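Methanol--corrinoid protein (Methanosarcina barkeri, PDB 2I2X) carries a corrinoid prosthetic group that accepts the methyl group of methanol through MtaB and yields it to coenzyme M through MtaA in methanogenesis. Local coordinates at residues Ile47-Glu52 and Met100-Met105; His129-Val135 and Leu157-Pro162; Leu146-Tyr152 and Ala234-Asp239. One frame throughout, in Å; residues are numbered along the deposited sequence.

Overall arrangement
From the N terminus, the chain first builds a helical region, and contact 1 closes its loop there by bringing helix 95-113 back against the turn after helix 41-48. The sheet begins only after that loop has shut, so contact 1 stands in series with the other two. Contacts 2 and 3 cross, their segments alternating along the chain. Contact 2 joins the ends of the neighbouring strands 125-130 and 153-158 beside the corrinoid, whereas contact 3 brings the late helix 233-242 against helix 138-149, the connection between those strands. One place where the two regions meet is Met105 CE of contact 1, 4.2 Å from Arg148 O of contact 3; the centres of contacts 1 and 2 lie about 27 Å apart.

Contact 1 (Ile47-Glu52 and Met100-Met105)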
loop_
_atom_site.group_PDB
_atom_site.type_symbol
_atom_site.label_atom_id
_atom_site.label_comp_id
_atom_site.label_asym_id
_atom_site.label_seq_id
_atom_site.Cartn_x
_atom_site.Cartn_y
_atom_site.Cartn_z
ATOM N N ILE B 47 -32.171 -32.987 -7.012
ATOM C CA ILE B 47 -31.868 -31.628 -6.563
ATOM C C ILE B 47 -30.363 -31.377 -6.459
ATOM O O ILE B 47 -29.858 -30.396 -7.013
ATOM C CB ILE B 47 -32.632 -31.235 -5.259
ATOM C CG1 ILE B 47 -33.763 -30.249 -5.569
ATOM C CG2 ILE B 47 -31.726 -30.532 -4.261
ATOM C CD1 ILE B 47 -34.723 -30.689 -6.638
ATOM N N PHE B 48 -29.655 -32.279 -5.779
ATOM C CA PHE B 48 -28.202 -32.196 -5.671
ATOM C C PHE B 48 -27.555 -32.087 -7.053
ATOM O O PHE B 48 -26.749 -31.188 -7.293
ATOM C CB PHE B 48 -27.652 -33.399 -4.901
ATOM C CG PHE B 48 -26.154 -33.536 -4.965
ATOM C CD1 PHE B 48 -25.333 -32.695 -4.222
ATOM C CD2 PHE B 48 -25.565 -34.518 -5.762
ATOM C CE1 PHE B 48 -23.962 -32.831 -4.273
ATOM C CE2 PHE B 48 -24.184 -34.655 -5.818
ATOM C CZ PHE B 48 -23.385 -33.811 -5.073
ATOM N N GLU B 49 -27.939 -32.987 -7.958
ATOM C CA GLU B 49 -27.385 -33.016 -9.309
ATOM C C GLU B 49 -27.813 -31.809 -10.136
ATOM O O GLU B 49 -27.313 -31.606 -11.237
ATOM C CB GLU B 49 -27.755 -34.320 -10.020
ATOM C CG GLU B 49 -27.173 -35.577 -9.360
ATOM C CD GLU B 49 -27.391 -36.848 -10.170
ATOM O OE1 GLU B 49 -28.090 -36.791 -11.200
ATOM O OE2 GLU B 49 -26.859 -37.904 -9.788
ATOM N N GLY B 50 -28.731 -31.010 -9.583
ATOM C CA GLY B 50 -29.250 -29.804 -10.233
ATOM C C GLY B 50 -29.892 -30.109 -11.570
ATOM O O GLY B 50 -29.684 -29.395 -12.547
ATOM N N GLU B 51 -30.683 -31.176 -11.596
ATOM C CA GLU B 51 -31.185 -31.761 -12.831
ATOM C C GLU B 51 -32.721 -31.698 -12.862
ATOM O O GLU B 51 -33.397 -32.628 -12.410
ATOM C CB GLU B 51 -30.666 -33.206 -12.943
ATOM C CG GLU B 51 -30.868 -33.868 -14.296
ATOM C CD GLU B 51 -30.090 -33.190 -15.407
ATOM O OE1 GLU B 51 -30.731 -32.693 -16.366
ATOM O OE2 GLU B 51 -28.843 -33.154 -15.319
ATOM N N GLU B 52 -33.263 -30.602 -13.398
ATOM C CA GLU B 52 -34.706 -30.308 -13.306
ATOM C C GLU B 52 -35.631 -31.310 -14.017
ATOM O O GLU B 52 -36.719 -31.618 -13.511
ATOM C CB GLU B 52 -35.025 -28.861 -13.721
ATOM C CG GLU B 52 -34.586 -28.462 -15.129
ATOM C CD GLU B 52 -33.118 -28.084 -15.209
ATOM O OE1 GLU B 52 -32.570 -27.534 -14.220
ATOM O OE2 GLU B 52 -32.516 -28.341 -16.272
ATOM N N MET B 100 -27.332 -24.222 -9.341
ATOM C CA MET B 100 -27.992 -25.148 -10.236
ATOM C C MET B 100 -29.054 -25.944 -9.496
ATOM O O MET B 100 -30.119 -26.223 -10.044
ATOM C CB MET B 100 -26.979 -26.107 -10.838
ATOM C CG MET B 100 -26.327 -25.619 -12.102
ATOM S SD MET B 100 -24.835 -26.580 -12.429
ATOM C CE MET B 100 -25.478 -28.251 -12.622
ATOM N N SER B 101 -28.751 -26.296 -8.253
ATOM C CA SER B 101 -29.679 -26.983 -7.378
ATOM C C SER B 101 -30.867 -26.096 -7.015
ATOM O O SER B 101 -32.000 -26.582 -6.913
ATOM C CB SER B 101 -28.958 -27.473 -6.114
ATOM O OG SER B 101 -28.076 -28.546 -6.415
ATOM N N ALA B 102 -30.609 -24.805 -6.824
ATOM C CA ALA B 102 -31.658 -23.846 -6.489
ATOM C C ALA B 102 -32.568 -23.598 -7.692
ATOM O O ALA B 102 -33.773 -23.428 -7.529
ATOM C CB ALA B 102 -31.056 -22.542 -5.992
ATOM N N ASP B 103 -31.976 -23.569 -8.889
ATOM C CA ASP B 103 -32.721 -23.545 -10.150
ATOM C C ASP B 103 -33.626 -24.767 -10.244
ATOM O O ASP B 103 -34.814 -24.651 -10.528
ATOM C CB ASP B 103 -31.765 -23.556 -11.342
ATOM C CG ASP B 103 -31.141 -22.212 -11.604
ATOM O OD1 ASP B 103 -31.515 -21.225 -10.937
ATOM O OD2 ASP B 103 -30.265 -22.149 -12.496
ATOM N N ALA B 104 -33.044 -25.938 -10.006
ATOM C CA ALA B 104 -33.771 -27.194 -10.064
ATOM C C ALA B 104 -34.891 -27.252 -9.025
ATOM O O ALA B 104 -35.980 -27.730 -9.319
ATOM C CB ALA B 104 -32.821 -28.363 -9.891
ATOM N N MET B 105 -34.621 -26.739 -7.826
ATOM C CA MET B 105 -35.595 -26.763 -6.735
ATOM C C MET B 105 -36.722 -25.758 -6.931
ATOM O O MET B 105 -37.881 -26.081 -6.687
ATOM C CB MET B 105 -34.909 -26.507 -5.401
ATOM C CG MET B 105 -35.853 -26.446 -4.220
ATOM S SD MET B 105 -35.371 -25.158 -3.056
ATOM C CE MET B 105 -35.508 -23.682 -4.077
#
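Ile47 and Gly50 sit against Ser101 and Ala104 where a Schellman motif ends one helix of the MtaC helix bundle on the flank of another, helix 95-113. The side chain of Ile47 packs beside this junction. Its CB is turned across the neighbouring helix rather than at it, but the CG1 branch bends inward: CG1 reaches Met105 CB at 3.9 Å, and CD1 at the tip lies over the backbone of Met105, 4.0 Å from its CA, with Ala104 CB a little farther off. Leu77 and Val84 of helix 72-89 and Val55 of helix 52-65 also touch this isoleucine, so three helices share it. Gly50 brings the backbones together. Its positive phi of 59° turns the chain back, and with no side chain its CA comes to 4.0 Å from Ser101 CA; a CB there would run into Met100 CB. Ala104 complements it, laying its methyl 3.8 Å from Gly50 C. Asp103, on the same helix, forms a salt bridge with Arg178 of the neighbouring MtaB chain. The hydroxyl of Ser101, anti to its carbonyl carbon (chi1 -71°), is set back along the helix, within hydrogen-bonding distance of both Asn97 O and Ile47 O. Ile47 O thereby has two polar neighbours, Ser101 OG at 2.6 Å and the amide Gly50 N, bonded to it at 2.9 Å.

Contact 2 (His129-Val135 and Leu157-Pro162); sequences HVAEGDV and LGRDVP
The guanidinium of Arg159 is met at its edge, in plane, by Val135, whose CG1 lies 3.9 Å from NH2; the two side chains run alongside one another, and NH2 ends in a salt bridge with Glu131 of the neighbouring MtaB chain. The His129 ring likewise has Val161 near its plane at an edge, CD2 to CB, while its ND1 is bonded to Thr179 O. The third flat group, the Asp160 carboxylate, is approached from above its plane: Gly133 N meets OD2 at 2.6 Å, with a nearly straight N-H...O angle of 174°. Asp160 reaches this amide because its CG stands anti to the backbone N (chi1 177°), at the centre of an inverse gamma turn. Gly133 belongs to a type II turn from Ala131 to Asp134 that follows strand 125-130 of the beta-alpha-beta unit in this Rossmann-like domain. Between the strand ends, Val130 N bonds to Gly158 O at 3.3 Å. Glu132 CB rests on Val161 O, 3.3 Å away. The turn and the residue after it serve the cofactor: Gly133 O and Val135 N are hydrogen-bonded to the corrinoid, and Asp134 OD1 holds ND1 of His136, the axial cobalt ligand, as in the DxHxxG motif of corrinoid proteins. The chemistry thus implies that Asp160, itself not bonded to the corrinoid here, is a second-shell acceptor that probably steadies the cofactor-binding turn through a single amide.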
loop_
_atom_site.group_PDB
_atom_site.type_symbol
_atom_site.label_atom_id
_atom_site.label_comp_id
_atom_site.label_asym_id
_atom_site.label_seq_id
_atom_site.Cartn_x
_atom_site.Cartn_y
_atom_site.Cartn_z
ATOM N N HIS B 129 -32.375 -6.139 -1.602
ATOM C CA HIS B 129 -32.051 -5.133 -2.600
ATOM C C HIS B 129 -30.562 -4.826 -2.635
ATOM O O HIS B 129 -29.835 -5.130 -1.693
ATOM C CB HIS B 129 -32.868 -3.846 -2.369
ATOM C CG HIS B 129 -32.294 -2.934 -1.324
ATOM N ND1 HIS B 129 -32.176 -3.297 0.007
ATOM C CD2 HIS B 129 -31.814 -1.670 -1.415
ATOM C CE1 HIS B 129 -31.645 -2.295 0.684
ATOM N NE2 HIS B 129 -31.413 -1.299 -0.155
ATOM N N VAL B 130 -30.136 -4.237 -3.743
ATOM C CA VAL B 130 -28.826 -3.637 -3.881
ATOM C C VAL B 130 -29.031 -2.125 -3.773
ATOM O O VAL B 130 -30.030 -1.590 -4.270
ATOM C CB VAL B 130 -28.182 -4.015 -5.238
ATOM C CG1 VAL B 130 -26.830 -3.379 -5.393
ATOM C CG2 VAL B 130 -28.037 -5.496 -5.346
ATOM N N ALA B 131 -28.098 -1.451 -3.101
ATOM C CA ALA B 131 -28.132 0.008 -2.910
ATOM C C ALA B 131 -28.360 0.781 -4.208
ATOM O O ALA B 131 -27.957 0.335 -5.281
ATOM C CB ALA B 131 -26.833 0.465 -2.259
ATOM N N GLU B 132 -28.991 1.947 -4.132
ATOM C CA GLU B 132 -29.139 2.723 -5.365
ATOM C C GLU B 132 -27.796 3.292 -5.789
ATOM O O GLU B 132 -26.966 3.653 -4.947
ATOM C CB GLU B 132 -30.265 3.785 -5.306
ATOM C CG GLU B 132 -29.902 5.159 -4.744
ATOM C CD GLU B 132 -31.066 6.166 -4.807
ATOM O OE1 GLU B 132 -31.367 6.688 -5.916
ATOM O OE2 GLU B 132 -31.658 6.435 -3.725
ATOM N N GLY B 133 -27.600 3.327 -7.104
ATOM C CA GLY B 133 -26.316 3.642 -7.738
ATOM C C GLY B 133 -25.444 2.413 -7.969
ATOM O O GLY B 133 -24.418 2.492 -8.632
ATOM N N ASP B 134 -25.860 1.270 -7.434
ATOM C CA ASP B 134 -25.023 0.075 -7.415
ATOM C C ASP B 134 -25.587 -1.047 -8.316
ATOM O O ASP B 134 -26.776 -1.366 -8.255
ATOM C CB ASP B 134 -24.843 -0.399 -5.962
ATOM C CG ASP B 134 -23.585 -1.246 -5.748
ATOM O OD1 ASP B 134 -23.154 -1.968 -6.671
ATOM O OD2 ASP B 134 -23.038 -1.216 -4.627
ATOM N N VAL B 135 -24.700 -1.640 -9.121
ATOM C CA VAL B 135 -25.027 -2.620 -10.170
ATOM C C VAL B 135 -24.492 -4.023 -9.820
ATOM O O VAL B 135 -24.757 -5.010 -10.526
ATOM C CB VAL B 135 -24.514 -2.083 -11.577
ATOM C CG1 VAL B 135 -24.176 -3.189 -12.580
ATOM C CG2 VAL B 135 -25.524 -1.098 -12.176
ATOM N N LEU B 157 -35.872 -7.351 -5.096
ATOM C CA LEU B 157 -36.063 -6.005 -5.640
ATOM C C LEU B 157 -35.096 -5.559 -6.742
ATOM O O LEU B 157 -35.308 -4.518 -7.356
ATOM C CB LEU B 157 -36.052 -4.969 -4.509
ATOM C CG LEU B 157 -37.358 -4.458 -3.879
ATOM C CD1 LEU B 157 -38.146 -3.609 -4.870
ATOM C CD2 LEU B 157 -38.225 -5.574 -3.359
ATOM N N GLY B 158 -34.034 -6.329 -6.987
ATOM C CA GLY B 158 -33.119 -6.055 -8.099
ATOM C C GLY B 158 -31.961 -5.127 -7.769
ATOM O O GLY B 158 -31.539 -5.037 -6.616
ATOM N N ARG B 159 -31.475 -4.417 -8.788
ATOM C CA ARG B 159 -30.228 -3.659 -8.717
ATOM C C ARG B 159 -30.346 -2.287 -8.082
ATOM O O ARG B 159 -30.305 -2.131 -6.874
ATOM C CB ARG B 159 -29.649 -3.440 -10.122
ATOM C CG ARG B 159 -29.095 -4.647 -10.819
ATOM C CD ARG B 159 -29.371 -4.528 -12.299
ATOM N NE ARG B 159 -28.211 -4.124 -13.084
ATOM C CZ ARG B 159 -28.258 -3.804 -14.374
ATOM N NH1 ARG B 159 -29.408 -3.812 -15.035
ATOM N NH2 ARG B 159 -27.157 -3.466 -15.007
ATOM N N ASP B 160 -30.471 -1.292 -8.943
ATOM C CA ASP B 160 -30.246 0.105 -8.635
ATOM C C ASP B 160 -31.484 0.679 -7.935
ATOM O O ASP B 160 -32.212 1.482 -8.520
ATOM C CB ASP B 160 -29.957 0.778 -9.989
ATOM C CG ASP B 160 -29.768 2.264 -9.906
ATOM O OD1 ASP B 160 -29.841 2.890 -10.982
ATOM O OD2 ASP B 160 -29.549 2.807 -8.806
ATOM N N VAL B 161 -31.698 0.276 -6.677
ATOM C CA VAL B 161 -33.012 0.404 -5.988
ATOM C C VAL B 161 -33.143 1.629 -5.053
ATOM O O VAL B 161 -32.453 1.708 -4.037
ATOM C CB VAL B 161 -33.395 -0.914 -5.229
ATOM C CG1 VAL B 161 -34.763 -0.799 -4.578
ATOM C CG2 VAL B 161 -33.379 -2.114 -6.169
ATOM N N PRO B 162 -34.065 2.563 -5.386
ATOM C CA PRO B 162 -34.142 3.959 -4.887
ATOM C C PRO B 162 -34.626 4.290 -3.459
ATOM O O PRO B 162 -34.709 5.471 -3.127
ATOM C CB PRO B 162 -35.059 4.654 -5.920
ATOM C CG PRO B 162 -35.282 3.651 -7.022
ATOM C CD PRO B 162 -35.114 2.309 -6.383
HETATM O O HOH W 1 -31.196 2.290 -2.026
#

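Contact 3 (Leu146-Tyr152 and Ala234-Asp239); sequences LLRANGY and APKIAD
Pro235 is the residue on which the other segment closes. Its CG lies 3.3 Å from Leu146 O, Leu147 CD1 comes to 3.5 Å from its ring nitrogen, and Asn150 crosses it obliquely, Asn150 ND2 standing 3.5 Å from Pro235 CB. With an alanine in place of Asn150, the amide cover over Pro235 CB would probably be lost, CB alone still touching the proline. Leu147 CD1 also reaches the methyl of Ala234, which lies near the corrinoid as well. Next to this apolar patch Tyr152 reaches across to helix 233-242, its CE2 3.6 Å from Ala238 CB, and its hydroxyl donates to Asp239 OD1 in a hydrogen bond whose modelled length, 2.3 Å, is very short and doubtful in detail. The carboxylate oxygen lies at the ring's edge, the two planes 28° apart. Both helices belong to the Rossmann-like domain, helix 138-149 leading from strand 125-130 to its neighbour 153-158, and helix 233-242 coming after the last strand. Farther out, the ring of Tyr152 is placed by its CG standing anti to the carbonyl carbon (chi1 -60°) and by Tyr152 N, bonded back to Leu147 O at 3.0 Å. Asp239 OD1 has a further, weak and long, ion pair with Lys123, whose side chain also touches Tyr152.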
loop_
_atom_site.group_PDB
_atom_site.type_symbol
_atom_site.label_atom_id
_atom_site.label_comp_id
_atom_site.label_asym_id
_atom_site.label_seq_id
_atom_site.Cartn_x
_atom_site.Cartn_y
_atom_site.Cartn_z
ATOM N N LEU B 146 -29.324 -18.495 -0.658
ATOM C CA LEU B 146 -29.205 -19.057 0.690
ATOM C C LEU B 146 -30.424 -18.800 1.583
ATOM O O LEU B 146 -30.683 -19.556 2.520
ATOM C CB LEU B 146 -27.892 -18.616 1.364
ATOM C CG LEU B 146 -26.606 -19.430 1.115
ATOM C CD1 LEU B 146 -26.596 -20.740 1.918
ATOM C CD2 LEU B 146 -26.326 -19.705 -0.374
ATOM N N LEU B 147 -31.173 -17.745 1.276
ATOM C CA LEU B 147 -32.452 -17.479 1.930
ATOM C C LEU B 147 -33.556 -18.415 1.435
ATOM O O LEU B 147 -34.319 -18.964 2.241
ATOM C CB LEU B 147 -32.858 -16.016 1.739
ATOM C CG LEU B 147 -32.757 -14.995 2.886
ATOM C CD1 LEU B 147 -31.855 -15.418 4.030
ATOM C CD2 LEU B 147 -32.329 -13.641 2.343
ATOM N N ARG B 148 -33.636 -18.601 0.116
ATOM C CA ARG B 148 -34.619 -19.506 -0.482
ATOM C C ARG B 148 -34.292 -20.966 -0.178
ATOM O O ARG B 148 -35.153 -21.840 -0.272
ATOM C CB ARG B 148 -34.727 -19.277 -1.990
ATOM C CG ARG B 148 -35.519 -18.035 -2.336
ATOM C CD ARG B 148 -35.486 -17.713 -3.814
ATOM N NE ARG B 148 -36.011 -16.371 -4.056
ATOM C CZ ARG B 148 -35.816 -15.660 -5.168
ATOM N NH1 ARG B 148 -35.091 -16.149 -6.172
ATOM N NH2 ARG B 148 -36.348 -14.447 -5.273
ATOM N N ALA B 149 -33.038 -21.214 0.193
ATOM C CA ALA B 149 -32.576 -22.547 0.552
ATOM C C ALA B 149 -32.835 -22.886 2.027
ATOM O O ALA B 149 -33.031 -24.055 2.367
ATOM C CB ALA B 149 -31.116 -22.677 0.237
ATOM N N ASN B 150 -32.826 -21.866 2.890
ATOM C CA ASN B 150 -33.095 -22.034 4.326
ATOM C C ASN B 150 -34.596 -21.927 4.678
ATOM O O ASN B 150 -34.960 -21.783 5.849
ATOM C CB ASN B 150 -32.264 -21.039 5.156
ATOM C CG ASN B 150 -31.662 -21.668 6.421
ATOM O OD1 ASN B 150 -32.370 -21.977 7.389
ATOM N ND2 ASN B 150 -30.341 -21.840 6.419
ATOM N N GLY B 151 -35.457 -21.990 3.659
ATOM C CA GLY B 151 -36.905 -22.047 3.861
ATOM C C GLY B 151 -37.655 -20.728 3.899
ATOM O O GLY B 151 -38.830 -20.693 4.283
ATOM N N TYR B 152 -36.987 -19.643 3.507
ATOM C CA TYR B 152 -37.615 -18.324 3.499
ATOM C C TYR B 152 -38.080 -17.933 2.101
ATOM O O TYR B 152 -37.629 -18.488 1.092
ATOM C CB TYR B 152 -36.665 -17.256 4.035
ATOM C CG TYR B 152 -36.168 -17.447 5.462
ATOM C CD1 TYR B 152 -35.175 -18.383 5.761
ATOM C CD2 TYR B 152 -36.655 -16.651 6.504
ATOM C CE1 TYR B 152 -34.700 -18.542 7.066
ATOM C CE2 TYR B 152 -36.186 -16.800 7.810
ATOM C CZ TYR B 152 -35.207 -17.747 8.083
ATOM O OH TYR B 152 -34.742 -17.905 9.369
ATOM N N ALA B 234 -26.819 -14.407 6.254
ATOM C CA ALA B 234 -28.189 -13.938 5.970
ATOM C C ALA B 234 -29.316 -14.789 6.595
ATOM O O ALA B 234 -30.188 -14.232 7.269
ATOM C CB ALA B 234 -28.409 -13.739 4.468
ATOM N N PRO B 235 -29.327 -16.124 6.356
ATOM C CA PRO B 235 -30.269 -16.985 7.108
ATOM C C PRO B 235 -30.058 -16.997 8.642
ATOM O O PRO B 235 -31.032 -16.937 9.396
ATOM C CB PRO B 235 -30.017 -18.383 6.517
ATOM C CG PRO B 235 -29.379 -18.141 5.194
ATOM C CD PRO B 235 -28.555 -16.905 5.370
ATOM N N LYS B 236 -28.795 -17.066 9.076
ATOM C CA LYS B 236 -28.416 -17.107 10.495
ATOM C C LYS B 236 -28.961 -15.911 11.280
ATOM O O LYS B 236 -29.373 -16.050 12.433
ATOM C CB LYS B 236 -26.890 -17.172 10.623
ATOM C CG LYS B 236 -26.371 -17.722 11.946
ATOM C CD LYS B 236 -24.867 -18.025 11.876
ATOM C CE LYS B 236 -24.361 -18.681 13.166
ATOM N NZ LYS B 236 -22.891 -18.936 13.146
ATOM N N ILE B 237 -28.959 -14.745 10.640
ATOM C CA ILE B 237 -29.495 -13.518 11.224
ATOM C C ILE B 237 -31.031 -13.464 11.131
ATOM O O ILE B 237 -31.683 -12.741 11.891
ATOM C CB ILE B 237 -28.820 -12.255 10.589
ATOM C CG1 ILE B 237 -29.050 -10.997 11.428
ATOM C CG2 ILE B 237 -29.233 -12.054 9.129
ATOM C CD1 ILE B 237 -27.908 -10.703 12.363
ATOM N N ALA B 238 -31.597 -14.244 10.208
ATOM C CA ALA B 238 -33.048 -14.331 10.032
ATOM C C ALA B 238 -33.651 -15.402 10.944
ATOM O O ALA B 238 -34.836 -15.342 11.289
ATOM C CB ALA B 238 -33.393 -14.605 8.578
ATOM N N ASP B 239 -32.829 -16.381 11.329
ATOM C CA ASP B 239 -33.228 -17.412 12.292
ATOM C C ASP B 239 -33.445 -16.831 13.698
ATOM O O ASP B 239 -34.287 -17.323 14.451
ATOM C CB ASP B 239 -32.206 -18.559 12.327
ATOM C CG ASP B 239 -32.357 -19.526 11.154
ATOM O OD1 ASP B 239 -33.363 -19.462 10.421
ATOM O OD2 ASP B 239 -31.459 -20.368 10.968
#